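Local atomic coordinates of ADP-ribosylating toxin CARDS (Mycoplasma pneumoniae, PDB entry 4TLV), a protein that transfers ADP-ribosyl groups from NAD(+) to target proteins as a mono-ADP-ribosylating toxin and causes vacuolation in mammalian cells. Residues F9-D14 with L80-A85. Sequence-based numbering, arbitrary orientation.
Sequences FVYRVD and LYEIRA
V10 and I83, and R12 and Y81, are the hydrogen-bonded pairs of two antiparallel strand segments whose N-to-C directions differ by 149°. Each pair is closed by two backbone bonds, the shortest 2.8 Å from Y81 N to R12 O. Y11/E82 sits between them and F9/R84 and V13/L80 flank them, all three as non-hydrogen-bonded pairs; CA-H...O contacts from F9 to I83 O and from Y11 to Y81 O supplement the ladder.

On the face bearing F9, Y11 and E82, the extended E82 chain runs between two aromatic rings. Its carboxylate stacks over the centre of the F9 ring, the planes 22° apart and E82 CD 4.1 Å above the ring plane. Y11 lies alongside E82, pointing the same way, with CE1 3.7 Å from E82 CG; a weak hydrogen bond joins its OH to OE2. The other oxygen, OE1, takes a salt bridge from R147 and a bond from S148, which anchor the carboxylate. Farther along, L80 CD1 touches both Y11 CB and V13 CG2 at 3.9 Å.

On the opposite face, V10 CG2 packs on I83 CB, and I83 CD1 on R12 CB. With CG anti to the backbone N (chi1 -177°), R12 extends to grip D14 OD2 side-on through NE and NH2, while NH1 binds S51 O.

In the mART domain's five-stranded antiparallel sheet, strand 76-84 continues inward to strand 146-156; strand 9-14 is outermost, yet its Y11 backbone bonds to S53 of strand 49-53, which also packs against V10, R12 and I83. Helix 56-60 packs against Y11, V13 and L80.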
loop_
_atom_site.group_PDB
_atom_site.type_symbol
_atom_site.label_atom_id
_atom_site.label_comp_id
_atom_site.label_asym_id
_atom_site.label_seq_id
_atom_site.Cartn_x
_atom_site.Cartn_y
_atom_site.Cartn_z
ATOM N N PHE A 9 11.551 3.351 -12.168
ATOM C CA PHE A 9 12.502 3.593 -11.084
ATOM C C PHE A 9 12.003 3.024 -9.767
ATOM O O PHE A 9 10.792 3.038 -9.475
ATOM C CB PHE A 9 12.776 5.100 -10.927
ATOM C CG PHE A 9 13.599 5.683 -12.046
ATOM C CD1 PHE A 9 14.928 5.339 -12.186
ATOM C CD2 PHE A 9 13.037 6.579 -12.958
ATOM C CE1 PHE A 9 15.706 5.855 -13.219
ATOM C CE2 PHE A 9 13.808 7.104 -13.994
ATOM C CZ PHE A 9 15.138 6.751 -14.122
ATOM N N VAL A 10 12.939 2.517 -8.983
ATOM C CA VAL A 10 12.676 2.134 -7.605
ATOM C C VAL A 10 13.668 2.908 -6.729
ATOM O O VAL A 10 14.541 3.597 -7.255
ATOM C CB VAL A 10 12.787 0.604 -7.382
ATOM C CG1 VAL A 10 11.660 -0.132 -8.115
ATOM C CG2 VAL A 10 14.147 0.060 -7.810
ATOM N N TYR A 11 13.536 2.802 -5.409
ATOM C CA TYR A 11 14.295 3.666 -4.486
ATOM C C TYR A 11 14.799 2.887 -3.300
ATOM O O TYR A 11 14.150 1.943 -2.840
ATOM C CB TYR A 11 13.405 4.806 -3.971
ATOM C CG TYR A 11 12.895 5.613 -5.114
ATOM C CD1 TYR A 11 13.629 6.685 -5.598
ATOM C CD2 TYR A 11 11.707 5.267 -5.761
ATOM C CE1 TYR A 11 13.193 7.407 -6.682
ATOM C CE2 TYR A 11 11.271 5.989 -6.869
ATOM C CZ TYR A 11 12.028 7.059 -7.315
ATOM O OH TYR A 11 11.616 7.801 -8.403
ATOM N N ARG A 12 15.929 3.323 -2.765
ATOM C CA ARG A 12 16.522 2.633 -1.635
ATOM C C ARG A 12 17.320 3.623 -0.799
ATOM O O ARG A 12 18.125 4.392 -1.339
ATOM C CB ARG A 12 17.464 1.534 -2.134
ATOM C CG ARG A 12 18.092 0.697 -0.996
ATOM C CD ARG A 12 19.161 -0.259 -1.552
ATOM N NE ARG A 12 20.026 -0.754 -0.482
ATOM C CZ ARG A 12 19.727 -1.774 0.314
ATOM N NH1 ARG A 12 18.575 -2.432 0.171
ATOM N NH2 ARG A 12 20.580 -2.129 1.270
ATOM N N VAL A 13 17.092 3.603 0.509
ATOM C CA VAL A 13 17.873 4.426 1.433
ATOM C C VAL A 13 19.011 3.561 1.969
ATOM O O VAL A 13 18.790 2.433 2.418
ATOM C CB VAL A 13 16.987 4.945 2.604
ATOM C CG1 VAL A 13 17.835 5.678 3.675
ATOM C CG2 VAL A 13 15.862 5.846 2.074
ATOM N N ASP A 14 20.232 4.079 1.914
ATOM C CA ASP A 14 21.402 3.308 2.290
ATOM C C ASP A 14 22.392 4.286 2.919
ATOM O O ASP A 14 22.486 5.423 2.489
ATOM C CB ASP A 14 22.003 2.670 1.029
ATOM C CG ASP A 14 22.888 1.485 1.328
ATOM O OD1 ASP A 14 23.935 1.670 1.982
ATOM O OD2 ASP A 14 22.555 0.365 0.880
ATOM N N LEU A 80 19.232 8.682 -0.258
ATOM C CA LEU A 80 18.154 8.070 -1.024
ATOM C C LEU A 80 18.666 7.887 -2.433
ATOM O O LEU A 80 19.086 8.853 -3.070
ATOM C CB LEU A 80 16.941 8.985 -1.050
ATOM C CG LEU A 80 15.799 8.594 -1.998
ATOM C CD1 LEU A 80 15.098 7.339 -1.477
ATOM C CD2 LEU A 80 14.827 9.744 -2.101
ATOM N N TYR A 81 18.644 6.649 -2.917
ATOM C CA TYR A 81 19.071 6.361 -4.277
ATOM C C TYR A 81 17.904 6.048 -5.197
ATOM O O TYR A 81 17.002 5.286 -4.834
ATOM C CB TYR A 81 20.018 5.173 -4.276
ATOM C CG TYR A 81 21.309 5.497 -3.597
ATOM C CD1 TYR A 81 22.300 6.208 -4.269
ATOM C CD2 TYR A 81 21.542 5.124 -2.282
ATOM C CE1 TYR A 81 23.490 6.516 -3.650
ATOM C CE2 TYR A 81 22.734 5.443 -1.651
ATOM C CZ TYR A 81 23.702 6.131 -2.344
ATOM O OH TYR A 81 24.894 6.456 -1.739
ATOM N N GLU A 82 17.956 6.623 -6.394
ATOM C CA GLU A 82 16.980 6.367 -7.442
ATOM C C GLU A 82 17.613 5.399 -8.435
ATOM O O GLU A 82 18.685 5.674 -8.971
ATOM C CB GLU A 82 16.637 7.680 -8.141
ATOM C CG GLU A 82 15.718 7.521 -9.338
ATOM C CD GLU A 82 15.454 8.856 -10.023
ATOM O OE1 GLU A 82 16.393 9.409 -10.615
ATOM O OE2 GLU A 82 14.319 9.344 -9.946
ATOM N N ILE A 83 16.949 4.267 -8.680
ATOM C CA ILE A 83 17.552 3.135 -9.370
ATOM C C ILE A 83 16.646 2.682 -10.514
ATOM O O ILE A 83 15.481 2.352 -10.283
ATOM C CB ILE A 83 17.720 1.941 -8.387
ATOM C CG1 ILE A 83 18.518 2.351 -7.139
ATOM C CG2 ILE A 83 18.321 0.722 -9.086
ATOM C CD1 ILE A 83 18.376 1.373 -5.953
ATOM N N ARG A 84 17.176 2.658 -11.739
ATOM C CA ARG A 84 16.406 2.192 -12.883
ATOM C C ARG A 84 16.204 0.696 -12.731
ATOM O O ARG A 84 17.161 -0.046 -12.544
ATOM C CB ARG A 84 17.108 2.496 -14.225
ATOM C CG ARG A 84 16.376 1.974 -15.462
ATOM C CD ARG A 84 17.119 2.328 -16.794
ATOM N NE ARG A 84 18.570 2.186 -16.650
ATOM C CZ ARG A 84 19.216 1.024 -16.644
ATOM N NH1 ARG A 84 18.551 -0.122 -16.812
ATOM N NH2 ARG A 84 20.532 1.003 -16.460
ATOM N N ALA A 85 14.951 0.265 -12.821
ATOM C CA ALA A 85 14.610 -1.153 -12.700
ATOM C C ALA A 85 14.741 -1.880 -14.040
ATOM O O ALA A 85 14.565 -1.282 -15.092
ATOM C CB ALA A 85 13.202 -1.302 -12.170
#